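Side-chain contact in amino acid adenylation domain-containing protein (Bacillus stratosphericus LAMA 585, PDB 6ULY), which probably selects an alpha-keto acid and activates it as an acyl adenylate for nonribosomal depsipeptide synthesis: residues S76-H79 / A80-T83. Sequence-based numbering, arbitrary orientation.
Sequences SSNH and AMVT. With SO4 (sulfate ion), chain D.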
loop_
_atom_site.group_PDB
_atom_site.type_symbol
_atom_site.label_atom_id
_atom_site.label_comp_id
_atom_site.label_asym_id
_atom_site.label_seq_id
_atom_site.Cartn_x
_atom_site.Cartn_y
_atom_site.Cartn_z
ATOM N N SER A 76 7.358 -4.834 -27.144
ATOM C CA SER A 76 7.068 -6.247 -27.317
ATOM C C SER A 76 8.220 -7.004 -27.960
ATOM O O SER A 76 8.277 -8.232 -27.837
ATOM C CB SER A 76 5.811 -6.433 -28.179
ATOM O OG SER A 76 5.986 -5.858 -29.463
ATOM N N SER A 77 9.139 -6.306 -28.621
ATOM C CA SER A 77 10.253 -6.931 -29.321
ATOM C C SER A 77 11.510 -6.857 -28.462
ATOM O O SER A 77 11.928 -5.766 -28.061
ATOM C CB SER A 77 10.499 -6.250 -30.666
ATOM O OG SER A 77 11.821 -6.503 -31.110
ATOM N N ASN A 78 12.117 -8.019 -28.204
ATOM C CA ASN A 78 13.406 -8.047 -27.521
ATOM C C ASN A 78 14.465 -7.294 -28.314
ATOM O O ASN A 78 15.261 -6.541 -27.742
ATOM C CB ASN A 78 13.845 -9.493 -27.291
ATOM C CG ASN A 78 13.023 -10.189 -26.229
ATOM O OD1 ASN A 78 12.616 -9.575 -25.240
ATOM N ND2 ASN A 78 12.771 -11.478 -26.425
ATOM N N HIS A 79 14.494 -7.490 -29.636
ATOM C CA HIS A 79 15.492 -6.826 -30.467
ATOM C C HIS A 79 15.419 -5.313 -30.309
ATOM O O HIS A 79 16.436 -4.646 -30.078
ATOM C CB HIS A 79 15.297 -7.226 -31.930
ATOM C CG HIS A 79 16.177 -6.480 -32.883
ATOM N ND1 HIS A 79 17.435 -6.922 -33.237
ATOM C CD2 HIS A 79 15.982 -5.322 -33.559
ATOM C CE1 HIS A 79 17.974 -6.071 -34.092
ATOM N NE2 HIS A 79 17.114 -5.090 -34.301
ATOM N N ALA A 80 14.216 -4.749 -30.438
ATOM C CA ALA A 80 14.076 -3.303 -30.323
ATOM C C ALA A 80 14.396 -2.818 -28.911
ATOM O O ALA A 80 14.970 -1.736 -28.741
ATOM C CB ALA A 80 12.663 -2.885 -30.729
ATOM N N MET A 81 14.037 -3.599 -27.886
ATOM C CA MET A 81 14.234 -3.146 -26.509
ATOM C C MET A 81 15.705 -3.183 -26.120
ATOM O O MET A 81 16.229 -2.222 -25.542
ATOM C CB MET A 81 13.411 -3.999 -25.545
ATOM C CG MET A 81 13.692 -3.704 -24.071
ATOM S SD MET A 81 12.313 -4.137 -22.990
ATOM C CE MET A 81 11.948 -5.803 -23.527
ATOM N N VAL A 82 16.382 -4.301 -26.401
ATOM C CA VAL A 82 17.821 -4.393 -26.167
ATOM C C VAL A 82 18.543 -3.245 -26.862
ATOM O O VAL A 82 19.422 -2.595 -26.286
ATOM C CB VAL A 82 18.353 -5.756 -26.645
ATOM C CG1 VAL A 82 19.872 -5.746 -26.705
ATOM C CG2 VAL A 82 17.865 -6.873 -25.741
ATOM N N THR A 83 18.185 -2.987 -28.120
ATOM C CA THR A 83 18.837 -1.916 -28.868
ATOM C C THR A 83 18.511 -0.557 -28.270
ATOM O O THR A 83 19.390 0.305 -28.147
ATOM C CB THR A 83 18.411 -1.967 -30.338
ATOM O OG1 THR A 83 18.763 -3.238 -30.892
ATOM C CG2 THR A 83 19.083 -0.866 -31.147
HETATM S S SO4 D . 12.154 -10.011 -31.245
HETATM O O1 SO4 D . 11.462 -8.878 -31.807
HETATM O O2 SO4 D . 11.570 -10.396 -29.986
HETATM O O3 SO4 D . 13.530 -9.661 -31.035
HETATM O O4 SO4 D . 12.097 -11.124 -32.134
#
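Ser-77 OG works two ways at the start of helix 78-91: it accepts a hydrogen bond from Ala-80 N, 3.0 Å away and almost straight at 176°, and donates one to O1 of a sulfate ion. Its hydroxyl reaches the first turn because OG lies anti to the backbone N (chi1 159°), and serine suits this N-cap position because its short side chain can take the place of a missing backbone carbonyl. The sulfate, probably from the crystallisation liquor, sits over the helix start, where the first N-H groups have no carbonyl of an earlier turn to bond. Asn-78 N donates to sulfate O2 at 3.0 Å and His-79 N to O3 at 2.8 Å, while Arg-245 NE, of the same chain, adds a further hydrogen bond; the positive end of the helix dipole probably favours the anion too. Ala-80, with only a methyl, fits close beside the cap, its CB 3.7 Å from Ser-77 OG.

His-79 O accepts two bonds from Thr-83, one turn further along, from OG1 at 2.8 Å and from N at 3.1 Å, which approach from opposite faces of the carbonyl plane. Thr-83 OG1 stands beside its own backbone N (chi1 -59°), the setting that lets a helical threonine bond back to the preceding turn. The same oxygen lies over the centre of one face of the His-79 imidazole, 4.2 Å above it, and also bonds Gln-44; Tyr-34 meets the ring edge-to-face. Beta-branched Val-82 lays CG2 against Asn-78 O, at 3.3 Å, and turns its hydrocarbon surface to Leu-32 and Leu-49. Ser-77 and the sulfate make a serine N-cap with a bound anion, opening the helix of the beta-alpha-beta unit that links parallel strands 70-74 and 94-97.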